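Local coordinates for protein maleylacetate reductase (Agrobacterium tumefaciens, PDB 3HL0) that probably catalyses the NADH-dependent reduction of maleylacetate to 3-oxoadipate, as an NAD-binding member of the iron-containing alcohol dehydrogenase family, at residues A177-Y182 against S238-L243; A19-D24 against I152-L157; D314-M319 against L342-F347. All blocks are in the same frame, centred on the assembly; numbering follows the deposited sequence.

Contact 1 of 3, residues A177-Y182 against S238-L243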
ATOM      1  N   ALA A 177       7.878 -17.856 -12.720  1.00  7.89           N
ATOM      2  CA  ALA A 177       8.070 -18.718 -13.922  1.00  8.41           C
ATOM      3  C   ALA A 177       9.472 -18.648 -14.468  1.00  8.52           C
ATOM      4  O   ALA A 177      10.069 -19.664 -14.830  1.00  7.72           O
ATOM      5  CB  ALA A 177       7.076 -18.336 -14.995  1.00  7.49           C
ATOM      6  N   ALA A 178      10.041 -17.434 -14.501  1.00  7.51           N
ATOM      7  CA  ALA A 178      11.356 -17.255 -15.058  1.00  8.29           C
ATOM      8  C   ALA A 178      12.385 -18.067 -14.253  1.00  8.76           C
ATOM      9  O   ALA A 178      13.222 -18.790 -14.821  1.00  9.02           O
ATOM     10  CB  ALA A 178      11.715 -15.763 -15.071  1.00  9.15           C
ATOM     11  N   GLU A 179      12.316 -17.980 -12.921  1.00  8.35           N
ATOM     12  CA  GLU A 179      13.281 -18.736 -12.102  1.00  8.62           C
ATOM     13  C   GLU A 179      13.013 -20.248 -12.146  1.00  8.84           C
ATOM     14  O   GLU A 179      13.943 -21.037 -12.005  1.00  8.64           O
ATOM     15  CB  GLU A 179      13.340 -18.241 -10.644  1.00 11.39           C
ATOM     16  CG  GLU A 179      13.923 -16.840 -10.531  1.00 11.30           C
ATOM     17  CD  GLU A 179      14.859 -16.708  -9.307  1.00 11.30           C
ATOM     18  OE1 GLU A 179      14.408 -16.807  -8.153  1.00 10.07           O
ATOM     19  OE2 GLU A 179      16.064 -16.574  -9.542  1.00  9.87           O
ATOM     20  N   ALA A 180      11.750 -20.633 -12.314  1.00  7.93           N
ATOM     21  CA  ALA A 180      11.459 -22.064 -12.430  1.00  8.03           C
ATOM     22  C   ALA A 180      12.233 -22.695 -13.601  1.00  8.85           C
ATOM     23  O   ALA A 180      12.601 -23.888 -13.533  1.00  9.50           O
ATOM     24  CB  ALA A 180       9.978 -22.283 -12.595  1.00  9.17           C
ATOM     25  N   LEU A 181      12.468 -21.932 -14.662  1.00  8.66           N
ATOM     26  CA  LEU A 181      13.159 -22.514 -15.837  1.00  7.41           C
ATOM     27  C   LEU A 181      14.575 -23.017 -15.526  1.00  8.49           C
ATOM     28  O   LEU A 181      15.058 -23.961 -16.189  1.00  8.93           O
ATOM     29  CB  LEU A 181      13.235 -21.489 -16.967  1.00  7.48           C
ATOM     30  CG  LEU A 181      11.873 -21.062 -17.522  1.00  7.44           C
ATOM     31  CD1 LEU A 181      12.075 -19.914 -18.539  1.00 11.13           C
ATOM     32  CD2 LEU A 181      11.123 -22.276 -18.163  1.00 11.23           C
ATOM     33  N   TYR A 182      15.223 -22.426 -14.529  1.00  8.38           N
ATOM     34  CA  TYR A 182      16.593 -22.831 -14.191  1.00  9.02           C
ATOM     35  C   TYR A 182      16.727 -23.355 -12.784  1.00  9.33           C
ATOM     36  O   TYR A 182      17.838 -23.460 -12.254  1.00 10.94           O
ATOM     37  CB  TYR A 182      17.600 -21.706 -14.490  1.00  9.66           C
ATOM     38  CG  TYR A 182      17.342 -20.361 -13.826  1.00  9.77           C
ATOM     39  CD1 TYR A 182      17.602 -20.170 -12.455  1.00  9.60           C
ATOM     40  CD2 TYR A 182      16.853 -19.296 -14.585  1.00 11.13           C
ATOM     41  CE1 TYR A 182      17.412 -18.897 -11.864  1.00  9.72           C
ATOM     42  CE2 TYR A 182      16.626 -18.047 -14.011  1.00  8.82           C
ATOM     43  CZ  TYR A 182      16.937 -17.859 -12.676  1.00  9.40           C
ATOM     44  OH  TYR A 182      16.740 -16.613 -12.094  1.00 10.18           O
ATOM     45  N   SER A 238      15.680 -18.945  -6.700  1.00 10.47           N
ATOM     46  CA  SER A 238      17.113 -18.711  -6.619  1.00 10.30           C
ATOM     47  C   SER A 238      17.339 -17.214  -6.415  1.00 10.06           C
ATOM     48  O   SER A 238      16.567 -16.588  -5.680  1.00 10.71           O
ATOM     49  CB  SER A 238      17.825 -19.307  -7.862  1.00 12.51           C
ATOM     50  OG  SER A 238      19.236 -19.152  -7.689  1.00 13.73           O
ATOM     51  N   LEU A 239      18.327 -16.654  -7.101  1.00  9.52           N
ATOM     52  CA  LEU A 239      18.765 -15.285  -6.863  1.00  9.38           C
ATOM     53  C   LEU A 239      17.612 -14.263  -6.841  1.00  8.82           C
ATOM     54  O   LEU A 239      17.544 -13.394  -5.965  1.00  9.55           O
ATOM     55  CB  LEU A 239      19.776 -14.892  -7.942  1.00  9.70           C
ATOM     56  CG  LEU A 239      20.121 -13.404  -8.024  1.00 11.49           C
ATOM     57  CD1 LEU A 239      20.814 -12.953  -6.744  1.00 11.40           C
ATOM     58  CD2 LEU A 239      20.979 -13.144  -9.275  1.00 14.60           C
ATOM     59  N   HIS A 240      16.717 -14.352  -7.816  1.00  9.32           N
ATOM     60  CA  HIS A 240      15.706 -13.303  -7.864  1.00  7.83           C
ATOM     61  C   HIS A 240      14.870 -13.259  -6.606  1.00  8.91           C
ATOM     62  O   HIS A 240      14.695 -12.187  -6.009  1.00  9.18           O
ATOM     63  CB  HIS A 240      14.822 -13.413  -9.110  1.00  7.48           C
ATOM     64  CG  HIS A 240      13.713 -12.399  -9.096  1.00  8.18           C
ATOM     65  ND1 HIS A 240      13.885 -11.087  -9.496  1.00  8.76           N
ATOM     66  CD2 HIS A 240      12.462 -12.488  -8.595  1.00  8.08           C
ATOM     67  CE1 HIS A 240      12.756 -10.425  -9.287  1.00  7.62           C
ATOM     68  NE2 HIS A 240      11.878 -11.254  -8.730  1.00  7.78           N
ATOM     69  N   HIS A 241      14.309 -14.397  -6.222  1.00  7.98           N
ATOM     70  CA  HIS A 241      13.401 -14.357  -5.048  1.00  8.81           C
ATOM     71  C   HIS A 241      14.203 -14.107  -3.756  1.00 10.53           C
ATOM     72  O   HIS A 241      13.700 -13.431  -2.870  1.00 11.22           O
ATOM     73  CB  HIS A 241      12.534 -15.634  -4.989  1.00  9.72           C
ATOM     74  CG  HIS A 241      11.531 -15.729  -6.107  1.00  8.73           C
ATOM     75  ND1 HIS A 241      11.898 -16.020  -7.405  1.00  8.94           N
ATOM     76  CD2 HIS A 241      10.186 -15.572  -6.116  1.00 10.29           C
ATOM     77  CE1 HIS A 241      10.812 -16.027  -8.172  1.00  7.29           C
ATOM     78  NE2 HIS A 241       9.760 -15.744  -7.417  1.00  9.57           N
ATOM     79  N   LYS A 242      15.414 -14.648  -3.651  1.00 10.52           N
ATOM     80  CA  LYS A 242      16.252 -14.395  -2.448  1.00 10.99           C
ATOM     81  C   LYS A 242      16.584 -12.919  -2.298  1.00 11.57           C
ATOM     82  O   LYS A 242      16.417 -12.349  -1.211  1.00 11.13           O
ATOM     83  CB  LYS A 242      17.510 -15.235  -2.503  1.00 12.50           C
ATOM     84  CG  LYS A 242      17.208 -16.745  -2.373  1.00 18.22           C
ATOM     85  CD  LYS A 242      16.984 -17.152  -0.920  1.00 25.18           C
ATOM     86  CE  LYS A 242      17.174 -18.648  -0.722  1.00 29.57           C
ATOM     87  NZ  LYS A 242      16.000 -19.426  -1.242  1.00 33.37           N
ATOM     88  N   LEU A 243      16.981 -12.290  -3.397  1.00 10.46           N
ATOM     89  CA  LEU A 243      17.345 -10.870  -3.362  1.00 11.19           C
ATOM     90  C   LEU A 243      16.131 -10.010  -3.047  1.00 11.88           C
ATOM     91  O   LEU A 243      16.256  -9.042  -2.290  1.00 12.17           O
ATOM     92  CB  LEU A 243      18.044 -10.450  -4.651  1.00 11.06           C
ATOM     93  CG  LEU A 243      18.611  -9.033  -4.721  1.00 12.35           C
ATOM     94  CD1 LEU A 243      19.686  -8.925  -3.594  1.00 14.66           C
ATOM     95  CD2 LEU A 243      19.221  -8.806  -6.094  1.00 14.30           C
TER
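The carboxylate of E179, reaching out from the last part of helix 163-180, meets the N-terminal end of helix 239-251, S238 at the N-cap included, and takes four hydrogen bonds there. OE1 of E179 accepts three of them. The shortest, 2.7 Å from H241 ND1 to E179 OE1, is nearly straight at 169° and arrives on the anti side; the donor ring and the carboxylate lie only 18° apart in plane. The backbone N of S238 (2.9 Å) and that of H241 (3.1 Å) both reach E179 OE1 from well above the carboxylate plane. The other oxygen, E179 OE2, accepts the backbone N of H240 at 2.9 Å, also from above the plane, and on its anti lone pair it receives the hydroxyl of Y182, whose OH lies 2.6 Å from OE2.

CB of H240 packs 3.3 Å from E179 CD. Further out, the Y182 ring carries CE1 to 4.0 Å from S238 CB, which stands at the ring edge. CG of Y182 sits between its backbone N and carbonyl carbon (chi1 56°); the E179 carbonyl oxygen lies over one ring face, offset toward the rim. NE2 of H241 bonds to ND1 of H176, H240 ND1 bonds to T266 OG1, and the rings of both histidines meet H259.

Five donors thus grip one carboxylate, fixing its rotation in a buried setting. The amides at this helix N-terminus would favour a negative charge on E179, and the carboxylate probably fixes the orientation of H241, whose side chain lies about 7 Å from the bound NAD.

Contact 2 of 3, residues A19-D24 against I152-L157; sequences AGSSAD and IYDAEL
D154 lays its carboxylate across the backbone turn of G20-S22, and each of its oxygens accepts two hydrogen bonds. CG stands anti to the backbone N (chi1 -179°), which carries the group toward 19-24. OD1 of D154 takes the backbone N of G20 at 2.8 Å, and from the opposite face the N of E156, closing an Asx turn within its own segment. OD2 of D154 takes S22 OG at 2.6 Å on the anti side and, from the other face of the plane, S22 N at 3.0 Å and 163°. The OG of S22 also touches L157 CD1 (3.6 Å).

S21 OG, bonded to the carbonyl of S18, lies against CG2 of I152 at 3.3 Å. E156 OE2 stands 3.8 Å from A19 CB. The backbone of G20 has phi 88°, a value that favours glycine, where the loop passes E156.

Strand 15-17 runs parallel to 150-153, with Y153 bonded through its backbone to V16 and S18; contact 2 therefore joins the ends of two adjacent strands in the six-stranded parallel sheet. Helix 25-31 packs on I152, helix 215-234 on A19, Y153 and A155, and L157, beside strand 113-118, belongs to the NAD pocket.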
ATOM      1  N   ALA A  19     -15.234 -17.209 -14.895  1.00 15.48           N
ATOM      2  CA  ALA A  19     -15.893 -15.932 -14.588  1.00 15.37           C
ATOM      3  C   ALA A  19     -17.192 -16.185 -13.843  1.00 16.31           C
ATOM      4  O   ALA A  19     -18.047 -16.948 -14.328  1.00 16.70           O
ATOM      5  CB  ALA A  19     -16.142 -15.136 -15.878  1.00 16.04           C
ATOM      6  N   GLY A  20     -17.324 -15.558 -12.667  1.00 14.97           N
ATOM      7  CA  GLY A  20     -18.507 -15.717 -11.789  1.00 16.15           C
ATOM      8  C   GLY A  20     -18.435 -16.868 -10.804  1.00 17.03           C
ATOM      9  O   GLY A  20     -19.366 -17.096 -10.020  1.00 18.00           O
ATOM     10  N   SER A  21     -17.323 -17.593 -10.819  1.00 16.68           N
ATOM     11  CA  SER A  21     -17.176 -18.768  -9.959  1.00 16.80           C
ATOM     12  C   SER A  21     -17.250 -18.477  -8.455  1.00 17.69           C
ATOM     13  O   SER A  21     -17.512 -19.390  -7.673  1.00 19.25           O
ATOM     14  CB  SER A  21     -15.857 -19.491 -10.298  1.00 15.80           C
ATOM     15  OG  SER A  21     -14.772 -18.620 -10.006  1.00 16.36           O
ATOM     16  N   SER A  22     -17.047 -17.231  -8.020  1.00 18.68           N
ATOM     17  CA  SER A  22     -17.122 -16.940  -6.583  1.00 20.46           C
ATOM     18  C   SER A  22     -18.585 -17.018  -6.098  1.00 22.09           C
ATOM     19  O   SER A  22     -18.839 -17.069  -4.897  1.00 22.63           O
ATOM     20  CB  SER A  22     -16.468 -15.598  -6.204  1.00 21.18           C
ATOM     21  OG  SER A  22     -16.913 -14.516  -7.009  1.00 20.96           O
ATOM     22  N   ALA A  23     -19.518 -17.058  -7.054  1.00 22.41           N
ATOM     23  CA  ALA A  23     -20.956 -17.242  -6.773  1.00 24.11           C
ATOM     24  C   ALA A  23     -21.228 -18.631  -6.247  1.00 24.82           C
ATOM     25  O   ALA A  23     -22.294 -18.860  -5.666  1.00 25.89           O
ATOM     26  CB  ALA A  23     -21.775 -17.018  -8.035  1.00 24.35           C
ATOM     27  N   ASP A  24     -20.292 -19.551  -6.484  1.00 24.37           N
ATOM     28  CA  ASP A  24     -20.417 -20.957  -6.116  1.00 24.87           C
ATOM     29  C   ASP A  24     -19.533 -21.348  -4.914  1.00 22.94           C
ATOM     30  O   ASP A  24     -19.169 -22.519  -4.742  1.00 22.61           O
ATOM     31  CB  ASP A  24     -20.079 -21.855  -7.322  1.00 26.33           C
ATOM     32  CG  ASP A  24     -20.898 -21.523  -8.589  1.00 29.98           C
ATOM     33  OD1 ASP A  24     -22.148 -21.389  -8.505  1.00 34.47           O
ATOM     34  OD2 ASP A  24     -20.281 -21.411  -9.680  1.00 33.18           O
ATOM     35  N   ILE A 152     -10.507 -20.763  -5.868  1.00  7.81           N
ATOM     36  CA  ILE A 152     -11.567 -20.354  -6.801  1.00  8.56           C
ATOM     37  C   ILE A 152     -11.059 -19.130  -7.537  1.00  8.37           C
ATOM     38  O   ILE A 152     -10.905 -18.061  -6.944  1.00  9.19           O
ATOM     39  CB  ILE A 152     -12.882 -20.049  -6.033  1.00  9.28           C
ATOM     40  CG1 ILE A 152     -13.342 -21.316  -5.327  1.00 10.46           C
ATOM     41  CG2 ILE A 152     -13.974 -19.539  -6.977  1.00 10.40           C
ATOM     42  CD1 ILE A 152     -14.637 -21.068  -4.507  1.00 13.79           C
ATOM     43  N   TYR A 153     -10.803 -19.288  -8.825  1.00  8.98           N
ATOM     44  CA  TYR A 153     -10.342 -18.180  -9.651  1.00  9.34           C
ATOM     45  C   TYR A 153     -11.512 -17.580 -10.419  1.00 10.34           C
ATOM     46  O   TYR A 153     -12.088 -18.216 -11.332  1.00 10.13           O
ATOM     47  CB  TYR A 153      -9.315 -18.658 -10.681  1.00  9.07           C
ATOM     48  CG  TYR A 153      -7.925 -18.890 -10.132  1.00  8.01           C
ATOM     49  CD1 TYR A 153      -7.149 -17.813  -9.684  1.00  8.36           C
ATOM     50  CD2 TYR A 153      -7.374 -20.175 -10.107  1.00  8.49           C
ATOM     51  CE1 TYR A 153      -5.828 -18.020  -9.206  1.00  9.00           C
ATOM     52  CE2 TYR A 153      -6.110 -20.393  -9.646  1.00  7.73           C
ATOM     53  CZ  TYR A 153      -5.326 -19.328  -9.206  1.00  7.57           C
ATOM     54  OH  TYR A 153      -4.073 -19.572  -8.755  1.00  9.46           O
ATOM     55  N   ASP A 154     -11.839 -16.340 -10.056  1.00 10.43           N
ATOM     56  CA  ASP A 154     -12.967 -15.641 -10.670  1.00 10.66           C
ATOM     57  C   ASP A 154     -12.475 -14.316 -11.255  1.00  9.53           C
ATOM     58  O   ASP A 154     -12.297 -13.353 -10.504  1.00 11.57           O
ATOM     59  CB  ASP A 154     -14.048 -15.394  -9.624  1.00  9.86           C
ATOM     60  CG  ASP A 154     -15.284 -14.683 -10.198  1.00  9.56           C
ATOM     61  OD1 ASP A 154     -15.252 -14.208 -11.347  1.00 11.56           O
ATOM     62  OD2 ASP A 154     -16.324 -14.693  -9.501  1.00 14.47           O
ATOM     63  N   ALA A 155     -12.212 -14.297 -12.560  1.00 11.18           N
ATOM     64  CA  ALA A 155     -11.558 -13.113 -13.152  1.00 10.46           C
ATOM     65  C   ALA A 155     -12.429 -11.843 -12.978  1.00 12.12           C
ATOM     66  O   ALA A 155     -11.901 -10.731 -13.018  1.00 12.16           O
ATOM     67  CB  ALA A 155     -11.228 -13.345 -14.582  1.00 12.46           C
ATOM     68  N   GLU A 156     -13.733 -11.988 -12.734  1.00 11.79           N
ATOM     69  CA  GLU A 156     -14.573 -10.780 -12.492  1.00 12.88           C
ATOM     70  C   GLU A 156     -14.077  -9.972 -11.284  1.00 12.34           C
ATOM     71  O   GLU A 156     -14.237  -8.733 -11.251  1.00 13.37           O
ATOM     72  CB  GLU A 156     -16.060 -11.151 -12.372  1.00 13.41           C
ATOM     73  CG  GLU A 156     -16.612 -11.676 -13.687  1.00 16.28           C
ATOM     74  CD  GLU A 156     -18.081 -12.142 -13.632  1.00 20.66           C
ATOM     75  OE1 GLU A 156     -18.707 -12.178 -12.549  1.00 20.37           O
ATOM     76  OE2 GLU A 156     -18.591 -12.481 -14.712  1.00 21.68           O
ATOM     77  N   LEU A 157     -13.488 -10.659 -10.291  1.00 12.32           N
ATOM     78  CA  LEU A 157     -13.023 -10.049  -9.062  1.00 13.45           C
ATOM     79  C   LEU A 157     -11.705  -9.272  -9.261  1.00 12.32           C
ATOM     80  O   LEU A 157     -11.284  -8.533  -8.385  1.00 14.55           O
ATOM     81  CB  LEU A 157     -12.839 -11.105  -7.981  1.00 13.49           C
ATOM     82  CG  LEU A 157     -14.103 -11.914  -7.711  1.00 15.81           C
ATOM     83  CD1 LEU A 157     -13.836 -12.697  -6.447  1.00 17.55           C
ATOM     84  CD2 LEU A 157     -15.341 -11.033  -7.571  1.00 18.74           C
TER

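Contact 3 of 3, residues D314-M319 against L342-F347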
ATOM      1  N   ASP A 314      23.612   4.730  -0.431  1.00 14.84           N
ATOM      2  CA  ASP A 314      24.306   4.180   0.738  1.00 16.78           C
ATOM      3  C   ASP A 314      23.750   2.847   1.260  1.00 15.94           C
ATOM      4  O   ASP A 314      24.320   2.221   2.168  1.00 18.67           O
ATOM      5  CB  ASP A 314      24.381   5.215   1.872  1.00 18.07           C
ATOM      6  CG  ASP A 314      23.013   5.722   2.304  1.00 25.32           C
ATOM      7  OD1 ASP A 314      21.981   5.532   1.601  1.00 30.01           O
ATOM      8  OD2 ASP A 314      22.964   6.362   3.373  1.00 30.67           O
ATOM      9  N   ASP A 315      22.650   2.379   0.669  1.00 13.14           N
ATOM     10  CA  ASP A 315      22.091   1.074   1.015  1.00 13.70           C
ATOM     11  C   ASP A 315      22.691  -0.054   0.179  1.00 13.12           C
ATOM     12  O   ASP A 315      22.559  -1.228   0.533  1.00 14.67           O
ATOM     13  CB  ASP A 315      20.570   1.070   0.744  1.00 12.91           C
ATOM     14  CG  ASP A 315      19.773   1.989   1.701  1.00 16.43           C
ATOM     15  OD1 ASP A 315      20.076   1.955   2.919  1.00 18.21           O
ATOM     16  OD2 ASP A 315      18.840   2.697   1.202  1.00 17.55           O
ATOM     17  N   LEU A 316      23.379   0.289  -0.898  1.00 12.45           N
ATOM     18  CA  LEU A 316      23.747  -0.756  -1.882  1.00 12.96           C
ATOM     19  C   LEU A 316      24.851  -1.674  -1.372  1.00 13.61           C
ATOM     20  O   LEU A 316      24.776  -2.885  -1.516  1.00 13.41           O
ATOM     21  CB  LEU A 316      24.129  -0.086  -3.214  1.00 13.21           C
ATOM     22  CG  LEU A 316      23.032   0.779  -3.826  1.00 14.24           C
ATOM     23  CD1 LEU A 316      23.524   1.386  -5.115  1.00 16.05           C
ATOM     24  CD2 LEU A 316      21.723  -0.091  -4.032  1.00 13.77           C
ATOM     25  N   ASP A 317      25.838  -1.107  -0.699  1.00 14.23           N
ATOM     26  CA  ASP A 317      26.910  -1.956  -0.119  1.00 16.04           C
ATOM     27  C   ASP A 317      26.376  -2.893   0.979  1.00 16.67           C
ATOM     28  O   ASP A 317      26.650  -4.091   0.932  1.00 16.85           O
ATOM     29  CB  ASP A 317      28.125  -1.118   0.374  1.00 16.28           C
ATOM     30  CG  ASP A 317      28.967  -0.552  -0.762  1.00 22.88           C
ATOM     31  OD1 ASP A 317      29.133  -1.196  -1.824  1.00 25.59           O
ATOM     32  OD2 ASP A 317      29.525   0.565  -0.606  1.00 29.00           O
ATOM     33  N   PRO A 318      25.559  -2.372   1.932  1.00 16.26           N
ATOM     34  CA  PRO A 318      25.031  -3.271   2.977  1.00 17.30           C
ATOM     35  C   PRO A 318      24.142  -4.357   2.393  1.00 16.10           C
ATOM     36  O   PRO A 318      24.099  -5.486   2.883  1.00 16.51           O
ATOM     37  CB  PRO A 318      24.208  -2.341   3.885  1.00 17.63           C
ATOM     38  CG  PRO A 318      24.794  -0.968   3.655  1.00 18.59           C
ATOM     39  CD  PRO A 318      25.456  -0.946   2.295  1.00 16.47           C
HETATM   40  N   MSE A 319      23.420  -4.007   1.326  1.00 15.22           N
HETATM   41  CA  MSE A 319      22.583  -5.004   0.677  1.00 15.69           C
HETATM   42  C   MSE A 319      23.404  -6.063  -0.050  1.00 15.13           C
HETATM   43  O   MSE A 319      23.053  -7.224   0.006  1.00 15.65           O
HETATM   44  CB  MSE A 319      21.591  -4.349  -0.302  1.00 14.98           C
HETATM   45  CG  MSE A 319      20.433  -3.614   0.379  1.00 16.24           C
HETATM   46 SE   MSE A 319      19.485  -4.526   1.778  0.75 18.18          SE
HETATM   47  CE  MSE A 319      20.500  -3.808   3.301  1.00 23.14           C
ATOM     48  N   LEU A 342      24.996  -5.603 -10.026  1.00 10.85           N
ATOM     49  CA  LEU A 342      23.545  -5.833 -10.313  1.00 10.53           C
ATOM     50  C   LEU A 342      22.716  -4.760  -9.561  1.00 10.84           C
ATOM     51  O   LEU A 342      21.831  -4.107 -10.162  1.00 10.31           O
ATOM     52  CB  LEU A 342      23.139  -7.249  -9.835  1.00  9.93           C
ATOM     53  CG  LEU A 342      21.718  -7.763 -10.153  1.00 11.70           C
ATOM     54  CD1 LEU A 342      21.686  -9.265  -9.866  1.00 14.05           C
ATOM     55  CD2 LEU A 342      20.677  -7.093  -9.274  1.00 12.62           C
ATOM     56  N   LEU A 343      23.002  -4.589  -8.265  1.00  9.99           N
ATOM     57  CA  LEU A 343      22.302  -3.563  -7.486  1.00  9.90           C
ATOM     58  C   LEU A 343      22.509  -2.162  -8.051  1.00 10.38           C
ATOM     59  O   LEU A 343      21.587  -1.349  -8.026  1.00 10.19           O
ATOM     60  CB  LEU A 343      22.702  -3.701  -6.010  1.00 10.36           C
ATOM     61  CG  LEU A 343      22.168  -4.938  -5.322  1.00 12.90           C
ATOM     62  CD1 LEU A 343      22.829  -5.049  -3.925  1.00 15.91           C
ATOM     63  CD2 LEU A 343      20.632  -4.945  -5.219  1.00 15.00           C
ATOM     64  N   GLN A 344      23.711  -1.868  -8.550  1.00  9.27           N
ATOM     65  CA  GLN A 344      23.929  -0.557  -9.116  1.00 10.05           C
ATOM     66  C   GLN A 344      23.114  -0.328 -10.348  1.00  9.62           C
ATOM     67  O   GLN A 344      22.535   0.725 -10.502  1.00 10.05           O
ATOM     68  CB  GLN A 344      25.410  -0.352  -9.433  1.00 11.24           C
ATOM     69  CG  GLN A 344      25.738   1.100  -9.666  1.00 13.69           C
ATOM     70  CD  GLN A 344      25.748   1.893  -8.399  1.00 15.42           C
ATOM     71  OE1 GLN A 344      26.217   1.416  -7.396  1.00 15.14           O
ATOM     72  NE2 GLN A 344      25.206   3.106  -8.437  1.00 21.07           N
ATOM     73  N   ARG A 345      23.056  -1.333 -11.224  1.00  9.38           N
ATOM     74  CA  ARG A 345      22.207  -1.198 -12.415  1.00 10.32           C
ATOM     75  C   ARG A 345      20.716  -1.033 -12.044  1.00  8.69           C
ATOM     76  O   ARG A 345      20.023  -0.211 -12.674  1.00 10.31           O
ATOM     77  CB  ARG A 345      22.346  -2.444 -13.304  1.00 10.66           C
ATOM     78  CG  ARG A 345      23.766  -2.727 -13.887  1.00 13.22           C
ATOM     79  CD  ARG A 345      24.340  -1.578 -14.715  1.00 14.16           C
ATOM     80  NE  ARG A 345      24.953  -0.486 -13.940  1.00 16.00           N
ATOM     81  CZ  ARG A 345      26.155  -0.567 -13.363  1.00 17.35           C
ATOM     82  NH1 ARG A 345      26.672   0.513 -12.729  1.00 16.65           N
ATOM     83  NH2 ARG A 345      26.851  -1.711 -13.444  1.00 18.11           N
ATOM     84  N   ALA A 346      20.247  -1.852 -11.103  1.00  8.83           N
ATOM     85  CA  ALA A 346      18.833  -1.754 -10.642  1.00  8.02           C
ATOM     86  C   ALA A 346      18.596  -0.408  -9.965  1.00  9.06           C
ATOM     87  O   ALA A 346      17.564   0.192 -10.180  1.00  9.36           O
ATOM     88  CB  ALA A 346      18.492  -2.890  -9.708  1.00  8.49           C
ATOM     89  N   PHE A 347      19.588   0.109  -9.243  1.00  9.46           N
ATOM     90  CA  PHE A 347      19.437   1.444  -8.611  1.00 10.14           C
ATOM     91  C   PHE A 347      19.284   2.555  -9.647  1.00 11.55           C
ATOM     92  O   PHE A 347      18.482   3.489  -9.478  1.00 12.28           O
ATOM     93  CB  PHE A 347      20.671   1.700  -7.723  1.00 10.13           C
ATOM     94  CG  PHE A 347      20.696   3.084  -7.095  1.00  8.86           C
ATOM     95  CD1 PHE A 347      19.881   3.373  -6.009  1.00 12.86           C
ATOM     96  CD2 PHE A 347      21.549   4.056  -7.605  1.00 11.16           C
ATOM     97  CE1 PHE A 347      19.907   4.672  -5.435  1.00 13.82           C
ATOM     98  CE2 PHE A 347      21.575   5.346  -7.022  1.00 15.16           C
ATOM     99  CZ  PHE A 347      20.762   5.630  -5.944  1.00 14.51           C
TER
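L316 carries most of this contact from the side of helix 316-323. Its CB leaves the backbone toward helix 336-348, and beyond CG the two methyls divide. CD2 of L316 comes to 4.2 Å from L343 CB, whereas CD1, the branch anti to CA (chi2 180°), points to F347 and Q344. CD1 of L316 meets F347 at CG, 3.8 Å away, and at CB, 3.9 Å away. The approach to the ring is oblique, and the two side chains cross at about a right angle.

The same methyl also touches an amide. Q344 OE1 lies 3.5 Å from L316 CD1; the glutamine chain, bent at chi2 (74°), brings CD over to this methyl and likewise crosses L316 at about a right angle. OE1 of Q344 has its polar partner elsewhere, accepting a hydrogen bond from R340 one turn earlier on its own helix.

A second patch lies on the M319 side. CD1 of L343 touches the carbonyl oxygen of L316 at 3.8 Å and CB of M319 at 3.9 Å; M319 is a selenomethionine, and its bent chain leads the selenium away from helix 336-348. L247 and S250 of helix 239-251 touch its side chain.

Between the two segments the contact is van der Waals in kind and largely apolar, with two carbon-to-oxygen approaches among the methyl and ring contacts. A charged tie between the same two helices supplements this packing: D317 OD1 forms a salt bridge with NE of R340, the residue that also holds Q344 OE1.

Contact 2 belongs to the nucleotide-binding half of the chain, contacts 1 and 3 to the helical C-terminal half; contacts 1 and 2 lie on opposite sides of the chain's centre, with nearest atoms about 13 Å apart. Contacts 1 and 2 both rest on a multiply bonded carboxylate, but contact 1 is buried between two helices and includes imidazole and phenol donors, whereas contact 2 is only partly buried and ties loops at strand ends. Contact 3, buried yet farther from the centre, relies on apolar contacts. Contacts 1 and 3 are continuous: L239 and L243 of helix 239-251 pack on L342, with L243 CD2 3.9 Å from L342 CD2.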